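Local coordinates for protein short-chain type dehydrogenase/reductase (Mycobacterium ulcerans, PDB 3SVT) that probably acts as an NAD-dependent oxidoreductase of the short-chain dehydrogenase/reductase family, with a substrate that is not established, at residues Q10-L15 against R91-V96; G30-G35 against G63-E68; T157-G162 against L258-D263. All blocks are in the same frame, centred on the assembly; numbering follows the deposited sequence.

Contact 1. Residues Q10-L15 against R91-V96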
loop_
_atom_site.group_PDB
_atom_site.type_symbol
_atom_site.label_atom_id
_atom_site.label_comp_id
_atom_site.label_asym_id
_atom_site.label_seq_id
_atom_site.Cartn_x
_atom_site.Cartn_y
_atom_site.Cartn_z
ATOM N N GLN B 10 31.059 3.495 16.793
ATOM C CA GLN B 10 32.244 3.066 17.524
ATOM C C GLN B 10 31.847 2.301 18.771
ATOM O O GLN B 10 30.975 2.736 19.515
ATOM C CB GLN B 10 33.134 4.264 17.893
ATOM C CG GLN B 10 34.054 4.678 16.761
ATOM C CD GLN B 10 35.125 5.639 17.186
ATOM O OE1 GLN B 10 35.084 6.203 18.285
ATOM N NE2 GLN B 10 36.103 5.842 16.312
ATOM N N ASP B 11 32.489 1.153 18.975
ATOM C CA ASP B 11 32.245 0.294 20.150
ATOM C C ASP B 11 30.850 -0.329 20.159
ATOM O O ASP B 11 30.325 -0.696 21.210
ATOM C CB ASP B 11 32.475 1.058 21.468
ATOM C CG ASP B 11 33.908 1.474 21.668
ATOM O OD1 ASP B 11 34.814 0.894 21.032
ATOM O OD2 ASP B 11 34.125 2.391 22.483
ATOM N N ARG B 12 30.247 -0.453 18.987
ATOM C CA ARG B 12 28.991 -1.184 18.854
ATOM C C ARG B 12 29.270 -2.438 18.055
ATOM O O ARG B 12 30.170 -2.435 17.217
ATOM C CB ARG B 12 27.915 -0.328 18.161
ATOM C CG ARG B 12 27.538 0.912 18.975
ATOM C CD ARG B 12 26.371 1.682 18.342
ATOM N NE ARG B 12 26.122 2.944 19.048
ATOM C CZ ARG B 12 24.990 3.651 18.986
ATOM N NH1 ARG B 12 23.956 3.245 18.232
ATOM N NH2 ARG B 12 24.889 4.784 19.675
ATOM N N THR B 13 28.473 -3.481 18.306
ATOM C CA THR B 13 28.653 -4.787 17.687
ATOM C C THR B 13 27.450 -5.145 16.836
ATOM O O THR B 13 26.316 -4.969 17.265
ATOM C CB THR B 13 28.874 -5.883 18.737
ATOM O OG1 THR B 13 29.931 -5.479 19.619
ATOM C CG2 THR B 13 29.263 -7.227 18.063
ATOM N N TYR B 14 27.714 -5.643 15.632
ATOM C CA TYR B 14 26.663 -5.997 14.677
ATOM C C TYR B 14 26.876 -7.377 14.075
ATOM O O TYR B 14 28.005 -7.795 13.877
ATOM C CB TYR B 14 26.590 -4.962 13.544
ATOM C CG TYR B 14 26.333 -3.590 14.064
ATOM C CD1 TYR B 14 25.041 -3.137 14.278
ATOM C CD2 TYR B 14 27.399 -2.742 14.403
ATOM C CE1 TYR B 14 24.810 -1.853 14.802
ATOM C CE2 TYR B 14 27.176 -1.486 14.919
ATOM C CZ TYR B 14 25.882 -1.042 15.123
ATOM O OH TYR B 14 25.681 0.233 15.646
ATOM N N LEU B 15 25.770 -8.057 13.777
ATOM C CA LEU B 15 25.773 -9.286 13.002
ATOM C C LEU B 15 25.318 -8.979 11.560
ATOM O O LEU B 15 24.302 -8.315 11.341
ATOM C CB LEU B 15 24.825 -10.310 13.631
ATOM C CG LEU B 15 24.722 -11.640 12.877
ATOM C CD1 LEU B 15 26.020 -12.442 13.100
ATOM C CD2 LEU B 15 23.485 -12.388 13.334
ATOM N N ARG B 91 26.997 -7.369 24.255
ATOM C CA ARG B 91 25.777 -6.775 23.726
ATOM C C ARG B 91 25.753 -6.824 22.215
ATOM O O ARG B 91 26.786 -6.684 21.593
ATOM C CB ARG B 91 25.650 -5.324 24.185
ATOM C CG ARG B 91 24.208 -4.830 24.189
ATOM C CD ARG B 91 24.065 -3.404 24.719
ATOM N NE ARG B 91 22.907 -2.714 24.141
ATOM C CZ ARG B 91 22.540 -1.465 24.430
ATOM N NH1 ARG B 91 23.215 -0.749 25.329
ATOM N NH2 ARG B 91 21.478 -0.934 23.831
ATOM N N LEU B 92 24.574 -7.024 21.632
ATOM C CA LEU B 92 24.395 -7.024 20.175
ATOM C C LEU B 92 23.558 -5.803 19.835
ATOM O O LEU B 92 22.394 -5.719 20.221
ATOM C CB LEU B 92 23.721 -8.308 19.677
ATOM C CG LEU B 92 23.360 -8.367 18.180
ATOM C CD1 LEU B 92 24.605 -8.389 17.301
ATOM C CD2 LEU B 92 22.495 -9.574 17.879
ATOM N N HIS B 93 24.169 -4.852 19.134
ATOM C CA HIS B 93 23.542 -3.572 18.832
ATOM C C HIS B 93 22.638 -3.644 17.609
ATOM O O HIS B 93 21.723 -2.842 17.457
ATOM C CB HIS B 93 24.609 -2.497 18.645
ATOM C CG HIS B 93 25.302 -2.144 19.917
ATOM N ND1 HIS B 93 26.406 -2.830 20.379
ATOM C CD2 HIS B 93 24.988 -1.240 20.878
ATOM C CE1 HIS B 93 26.778 -2.323 21.543
ATOM N NE2 HIS B 93 25.932 -1.359 21.867
ATOM N N GLY B 94 22.886 -4.579 16.717
ATOM C CA GLY B 94 22.035 -4.637 15.544
ATOM C C GLY B 94 22.367 -5.752 14.603
ATOM O O GLY B 94 23.359 -6.455 14.782
ATOM N N VAL B 95 21.534 -5.866 13.577
ATOM C CA VAL B 95 21.648 -6.925 12.603
ATOM C C VAL B 95 21.273 -6.351 11.273
ATOM O O VAL B 95 20.328 -5.574 11.182
ATOM C CB VAL B 95 20.648 -8.111 12.903
ATOM C CG1 VAL B 95 20.687 -9.158 11.807
ATOM C CG2 VAL B 95 20.956 -8.747 14.229
ATOM N N VAL B 96 22.001 -6.762 10.245
ATOM C CA VAL B 96 21.598 -6.562 8.871
ATOM C C VAL B 96 21.554 -7.919 8.190
ATOM O O VAL B 96 22.596 -8.616 8.065
ATOM C CB VAL B 96 22.542 -5.627 8.117
ATOM C CG1 VAL B 96 21.921 -5.268 6.735
ATOM C CG2 VAL B 96 22.816 -4.344 8.926
#
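Thr13, Tyr14 and Leu15 run parallel beside His93, Gly94 and Val95, strand axes 13-15 and 94-96 closing to 4.7 Å with their directions 34° apart. These are neighbouring strands at the middle of the Rossmann sheet of a short-chain dehydrogenase/reductase. Leu15 N gives its hydrogen to Gly94 O at 3.1 Å, and Leu15 O takes one from Val96 N at 3.0 Å.

Just before the strand, His93 holds both the N-H and the C=O of Thr13, on the strand edge facing it. Its N-H reaches Thr13 O at 2.8 Å. His93 CG is anti to the carbonyl carbon (chi1 -70°), which starts the ring beside its own backbone N, and ND1 accepts from Thr13 N at 3.0 Å. That second bond is nearly straight, yet the donor sits 35° out of the imidazole plane. Arg12 covers one ring face with its aliphatic start, CB lying 3.8 Å from the His93 ring centroid in a CH-pi contact; its guanidinium goes on to a salt bridge with Asp240. Tyr14 turns its ring to Gly94, CD1 3.6 Å from the bare Gly94 CA. On the sheet face of Leu15 and Val95, Leu92 CD1 meets Leu15 CB at 4.1 Å.

Because ND1 accepts the Thr13 N-H hydrogen bond, it should carry no proton of its own, so His93 is probably neutral with its hydrogen on NE2.

Contact 2. Residues G30-G35 against G63-E68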
loop_
_atom_site.group_PDB
_atom_site.type_symbol
_atom_site.label_atom_id
_atom_site.label_comp_id
_atom_site.label_asym_id
_atom_site.label_seq_id
_atom_site.Cartn_x
_atom_site.Cartn_y
_atom_site.Cartn_z
ATOM N N GLY B 30 31.294 -1.059 5.435
ATOM C CA GLY B 30 30.858 0.216 5.984
ATOM C C GLY B 30 30.955 0.319 7.493
ATOM O O GLY B 30 31.467 1.302 8.036
ATOM N N LEU B 31 30.447 -0.690 8.176
ATOM C CA LEU B 31 30.422 -0.696 9.652
ATOM C C LEU B 31 31.810 -0.778 10.267
ATOM O O LEU B 31 32.143 -0.032 11.215
ATOM C CB LEU B 31 29.561 -1.862 10.159
ATOM C CG LEU B 31 28.047 -1.696 9.931
ATOM C CD1 LEU B 31 27.287 -2.993 10.218
ATOM C CD2 LEU B 31 27.484 -0.577 10.773
ATOM N N VAL B 32 32.621 -1.694 9.751
ATOM C CA VAL B 32 33.989 -1.835 10.262
ATOM C C VAL B 32 34.746 -0.523 10.060
ATOM O O VAL B 32 35.432 -0.049 10.988
ATOM C CB VAL B 32 34.762 -3.013 9.627
ATOM C CG1 VAL B 32 36.204 -3.007 10.103
ATOM C CG2 VAL B 32 34.090 -4.355 9.984
ATOM N N ALA B 33 34.577 0.081 8.879
ATOM C CA ALA B 33 35.282 1.315 8.574
ATOM C C ALA B 33 34.822 2.427 9.503
ATOM O O ALA B 33 35.592 3.310 9.817
ATOM C CB ALA B 33 35.115 1.717 7.091
ATOM N N ALA B 34 33.580 2.362 9.978
ATOM C CA ALA B 34 33.076 3.366 10.916
ATOM C C ALA B 34 33.468 3.084 12.371
ATOM O O ALA B 34 33.070 3.835 13.262
ATOM C CB ALA B 34 31.545 3.506 10.785
ATOM N N GLY B 35 34.243 2.019 12.618
ATOM C CA GLY B 35 34.702 1.692 13.971
ATOM C C GLY B 35 33.882 0.643 14.718
ATOM O O GLY B 35 34.077 0.443 15.930
ATOM N N GLY B 63 37.885 -0.572 14.185
ATOM C CA GLY B 63 36.978 -1.618 13.717
ATOM C C GLY B 63 37.494 -3.023 14.019
ATOM O O GLY B 63 38.684 -3.220 14.259
ATOM N N ALA B 64 36.585 -3.992 14.041
ATOM C CA ALA B 64 36.925 -5.397 14.286
ATOM C C ALA B 64 36.026 -6.264 13.421
ATOM O O ALA B 64 34.875 -5.894 13.155
ATOM C CB ALA B 64 36.737 -5.745 15.753
ATOM N N ILE B 65 36.543 -7.408 12.980
ATOM C CA ILE B 65 35.797 -8.289 12.094
ATOM C C ILE B 65 36.075 -9.745 12.442
ATOM O O ILE B 65 37.226 -10.113 12.733
ATOM C CB ILE B 65 36.143 -8.016 10.614
ATOM C CG1 ILE B 65 35.327 -8.902 9.669
ATOM C CG2 ILE B 65 37.635 -8.256 10.349
ATOM C CD1 ILE B 65 33.818 -8.776 9.783
ATOM N N ARG B 66 35.004 -10.548 12.403
ATOM C CA ARG B 66 35.008 -11.983 12.696
ATOM C C ARG B 66 34.078 -12.694 11.726
ATOM O O ARG B 66 33.203 -12.062 11.133
ATOM C CB ARG B 66 34.448 -12.262 14.086
ATOM C CG ARG B 66 35.297 -11.828 15.220
ATOM C CD ARG B 66 34.627 -12.141 16.573
ATOM N NE ARG B 66 34.379 -13.569 16.782
ATOM C CZ ARG B 66 34.071 -14.125 17.950
ATOM N NH1 ARG B 66 33.971 -13.387 19.053
ATOM N NH2 ARG B 66 33.867 -15.435 18.018
ATOM N N TYR B 67 34.225 -14.009 11.605
ATOM C CA TYR B 67 33.268 -14.816 10.843
ATOM C C TYR B 67 32.894 -16.128 11.546
ATOM O O TYR B 67 33.648 -16.636 12.360
ATOM C CB TYR B 67 33.780 -15.089 9.443
ATOM C CG TYR B 67 34.802 -16.201 9.353
ATOM C CD1 TYR B 67 34.454 -17.464 8.851
ATOM C CD2 TYR B 67 36.113 -16.001 9.758
ATOM C CE1 TYR B 67 35.388 -18.480 8.747
ATOM C CE2 TYR B 67 37.049 -17.016 9.663
ATOM C CZ TYR B 67 36.678 -18.248 9.164
ATOM O OH TYR B 67 37.609 -19.248 9.077
ATOM N N GLU B 68 31.695 -16.623 11.244
ATOM C CA GLU B 68 31.249 -17.961 11.620
ATOM C C GLU B 68 30.488 -18.539 10.422
ATOM O O GLU B 68 29.487 -17.980 10.011
ATOM C CB GLU B 68 30.312 -17.930 12.830
ATOM C CG GLU B 68 30.899 -17.394 14.143
ATOM C CD GLU B 68 31.895 -18.319 14.811
ATOM O OE1 GLU B 68 32.360 -19.288 14.161
ATOM O OE2 GLU B 68 32.237 -18.054 15.995
#
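A Schellman motif ends the first helix of the Rossmann fold, 22-33, and brings Val32 and Gly35 up to Gly63 and Ala64 where strand 64-69 begins. The helix belongs to the beta-alpha-beta crossover from strand 13-17 to strand 37-42, and strand 64-69 is the next one out in the sheet, so the contact joins a crossover helix to a strand two places from the one it leaves. Gly35 carries the positive phi of the motif, 97°, and Gly35 N bonds back to Val32 O at 2.9 Å; Ala34 N likewise reaches Gly30 O at 3.1 Å.

The link across the segments is small, 184 Å² in all, and is carried by Val32 and Gly63. Val32 CG1 is anti to the backbone N (chi1 174°) and lies 3.9 Å from Gly63 CA. The other branch, CG2, faces the strand one step further on, touching Ala64 O at 3.6 Å and Ile65 CB at 4.2 Å. Val32 also packs on Val38 of the intervening strand 37-42, and Ile65 on Val52 and Glu56 of helix 45-57, so these branched side chains help fill the layer between sheet and helices. Ala64 directs its CB away from the helix end and rests on Trp88 of helix 75-89, on the other face of the sheet.

Gly63 has no CB to project toward the helix end, where Val32 O leaves no room for one. That oxygen is engaged twice: besides the Gly35 N-H it receives a CA-H...O contact from Gly63, with CA 3.5 Å from the oxygen and an angle of 139° at the hydrogen.

Contact 3. Residues T157-G162 against L258-D263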
loop_
_atom_site.group_PDB
_atom_site.type_symbol
_atom_site.label_atom_id
_atom_site.label_comp_id
_atom_site.label_asym_id
_atom_site.label_seq_id
_atom_site.Cartn_x
_atom_site.Cartn_y
_atom_site.Cartn_z
ATOM N N THR B 157 5.412 -6.870 -8.890
ATOM C CA THR B 157 5.436 -8.221 -9.494
ATOM C C THR B 157 6.494 -8.361 -10.616
ATOM O O THR B 157 6.560 -7.532 -11.549
ATOM C CB THR B 157 4.064 -8.611 -10.093
ATOM O OG1 THR B 157 3.615 -7.581 -10.997
ATOM C CG2 THR B 157 3.014 -8.858 -8.946
ATOM N N HIS B 158 7.325 -9.400 -10.474
ATOM C CA HIS B 158 8.335 -9.764 -11.436
ATOM C C HIS B 158 7.827 -11.055 -12.088
ATOM O O HIS B 158 7.992 -12.145 -11.524
ATOM C CB HIS B 158 9.695 -10.031 -10.755
ATOM C CG HIS B 158 10.425 -8.798 -10.312
ATOM N ND1 HIS B 158 9.779 -7.692 -9.796
ATOM C CD2 HIS B 158 11.751 -8.508 -10.290
ATOM C CE1 HIS B 158 10.679 -6.772 -9.486
ATOM N NE2 HIS B 158 11.882 -7.241 -9.774
ATOM N N ARG B 159 7.186 -10.923 -13.249
ATOM C CA ARG B 159 6.741 -12.092 -13.981
ATOM C C ARG B 159 7.901 -13.100 -14.075
ATOM O O ARG B 159 9.028 -12.737 -14.441
ATOM C CB ARG B 159 6.250 -11.701 -15.397
ATOM C CG ARG B 159 4.826 -11.144 -15.459
ATOM C CD ARG B 159 4.535 -10.462 -16.827
ATOM N NE ARG B 159 5.081 -9.097 -16.790
ATOM C CZ ARG B 159 5.083 -8.222 -17.794
ATOM N NH1 ARG B 159 4.607 -8.556 -18.977
ATOM N NH2 ARG B 159 5.598 -6.999 -17.605
ATOM N N TRP B 160 7.594 -14.341 -13.707
ATOM C CA TRP B 160 8.443 -15.529 -13.884
ATOM C C TRP B 160 9.532 -15.670 -12.821
ATOM O O TRP B 160 10.441 -16.491 -12.963
ATOM C CB TRP B 160 9.008 -15.617 -15.297
ATOM C CG TRP B 160 7.948 -15.387 -16.342
ATOM C CD1 TRP B 160 6.886 -16.188 -16.617
ATOM C CD2 TRP B 160 7.850 -14.272 -17.224
ATOM N NE1 TRP B 160 6.120 -15.643 -17.620
ATOM C CE2 TRP B 160 6.707 -14.475 -18.028
ATOM C CE3 TRP B 160 8.631 -13.129 -17.435
ATOM C CZ2 TRP B 160 6.304 -13.555 -18.995
ATOM C CZ3 TRP B 160 8.242 -12.234 -18.423
ATOM C CH2 TRP B 160 7.083 -12.450 -19.183
ATOM N N PHE B 161 9.428 -14.881 -11.750
ATOM C CA PHE B 161 10.411 -14.941 -10.670
ATOM C C PHE B 161 9.934 -15.850 -9.570
ATOM O O PHE B 161 10.655 -16.033 -8.599
ATOM C CB PHE B 161 10.752 -13.543 -10.122
ATOM C CG PHE B 161 11.811 -12.822 -10.921
ATOM C CD1 PHE B 161 11.647 -12.598 -12.289
ATOM C CD2 PHE B 161 12.978 -12.387 -10.313
ATOM C CE1 PHE B 161 12.625 -11.939 -13.027
ATOM C CE2 PHE B 161 13.963 -11.712 -11.043
ATOM C CZ PHE B 161 13.784 -11.486 -12.390
ATOM N N GLY B 162 8.717 -16.399 -9.721
ATOM C CA GLY B 162 8.200 -17.429 -8.832
ATOM C C GLY B 162 8.327 -17.035 -7.368
ATOM O O GLY B 162 7.748 -16.041 -6.930
ATOM N N LEU B 258 7.893 3.023 -8.905
ATOM C CA LEU B 258 6.878 3.905 -9.457
ATOM C C LEU B 258 6.418 3.472 -10.829
ATOM O O LEU B 258 5.364 3.950 -11.304
ATOM C CB LEU B 258 7.420 5.332 -9.569
ATOM C CG LEU B 258 7.925 5.878 -8.228
ATOM C CD1 LEU B 258 8.649 7.188 -8.461
ATOM C CD2 LEU B 258 6.741 6.006 -7.305
ATOM N N ARG B 259 7.194 2.599 -11.460
ATOM C CA ARG B 259 6.861 2.081 -12.794
ATOM C C ARG B 259 6.512 0.589 -12.623
ATOM O O ARG B 259 5.583 0.273 -11.897
ATOM C CB ARG B 259 8.013 2.360 -13.761
ATOM C CG ARG B 259 8.336 3.860 -13.826
ATOM C CD ARG B 259 9.104 4.318 -15.054
ATOM N NE ARG B 259 9.414 5.761 -14.928
ATOM C CZ ARG B 259 10.413 6.408 -15.541
ATOM N NH1 ARG B 259 11.245 5.775 -16.378
ATOM N NH2 ARG B 259 10.584 7.718 -15.313
ATOM N N ARG B 260 7.238 -0.333 -13.242
ATOM C CA ARG B 260 6.908 -1.751 -13.088
ATOM C C ARG B 260 8.153 -2.592 -12.829
ATOM O O ARG B 260 9.281 -2.136 -12.987
ATOM C CB ARG B 260 6.181 -2.264 -14.329
ATOM C CG ARG B 260 6.941 -2.082 -15.615
ATOM C CD ARG B 260 6.398 -2.956 -16.721
ATOM N NE ARG B 260 7.079 -2.652 -17.968
ATOM C CZ ARG B 260 8.270 -3.137 -18.318
ATOM N NH1 ARG B 260 8.933 -3.989 -17.535
ATOM N NH2 ARG B 260 8.798 -2.792 -19.474
ATOM N N GLY B 261 7.944 -3.842 -12.423
ATOM C CA GLY B 261 9.022 -4.784 -12.409
ATOM C C GLY B 261 9.504 -5.033 -13.834
ATOM O O GLY B 261 8.815 -4.700 -14.790
ATOM N N PRO B 262 10.684 -5.658 -13.978
ATOM C CA PRO B 262 11.239 -5.961 -15.277
ATOM C C PRO B 262 10.480 -7.052 -16.033
ATOM O O PRO B 262 9.808 -7.918 -15.438
ATOM C CB PRO B 262 12.657 -6.432 -14.941
ATOM C CG PRO B 262 12.483 -7.116 -13.639
ATOM C CD PRO B 262 11.509 -6.209 -12.889
ATOM N N ASP B 263 10.600 -6.979 -17.350
ATOM C CA ASP B 263 10.031 -7.950 -18.282
ATOM C C ASP B 263 11.203 -8.750 -18.844
ATOM O O ASP B 263 11.989 -8.223 -19.633
ATOM C CB ASP B 263 9.304 -7.179 -19.384
ATOM C CG ASP B 263 8.728 -8.071 -20.467
ATOM O OD1 ASP B 263 8.879 -9.322 -20.438
ATOM O OD2 ASP B 263 8.122 -7.479 -21.368
HETATM O O HOH W 1 7.089 -8.510 -14.769
HETATM O O HOH W 2 5.335 -5.209 -12.301
HETATM O O HOH W 3 10.093 -10.547 -15.642
#
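Pro262 sets its CD over the His158 ring, the two side chains crossing at a slant, where a type II beta turn, His158 to Phe161, packs against the loop leading into helix 265-272 of this Rossmann-fold dehydrogenase. That CD lies 3.4 Å from the imidazole centroid and 15° off the normal, in a close CH-pi contact. It is displaced toward the NE2 rim, and NE2 is its nearest ring atom. The imidazole itself is fixed through ND1, which bonds to Asn156 O.

At the turn corner, Arg159 and Trp160 meet Asp263 in different ways. The Arg159 guanidinium has the Asp263 carboxylate over one face, their planes 28° apart; NH1 and OD2 are 4.4 Å apart, so opposite charges are near but no N-H points at the oxygen. Arg159 NH2 also lies 4.5 Å from NH1 of Arg260, whose NH2 pairs with Asp214 and whose NH1 donates to Gly261 O. Trp160 runs alongside Asp263 in the same direction and offers its edge, with CZ3 3.6 Å from OD1. Ser265 OG bonds that same oxygen, and Leu277 O takes the indole NE1 hydrogen.

The site also lies at a subunit boundary: Asp180 of the second subunit bonds Thr157 OG1, and Glu181 of that subunit takes the Trp160 N-H. Helix 163-182, which follows the turn, carries the YxxxK signature of this family.

Between the two backbones, waters make the polar links. Water 2 accepts from Gly261 N and probably donates to Thr157 O; water 3 bridges Arg159 O and Pro262 O. A bend at chi3 (-82°) brings Arg159 NE to water 1, which accepts from Arg159 N and NE, each at 2.9 Å, and donates to Pro262 O at 2.9 Å.

How the contacts relate
From the N terminus, the chain lays down strand 13-17 and returns to it at strand 94-97, so contact 1 closes a long loop. Contact 2 lies within that loop and closes a shorter one. The two touch, Tyr14 CB lying 3.9 Å from Leu31 CD1: contact 1 pairs two central strands, and contact 2 joins the helix between strands 13-17 and 37-42 to strand 64-69. Contact 3 comes later, in series with both: it joins the loop before helix 163-182 to the loop before helix 265-272. Its centre is about 34 Å from that of contact 1, on the opposite side of the chain's centre, where other subunits approach.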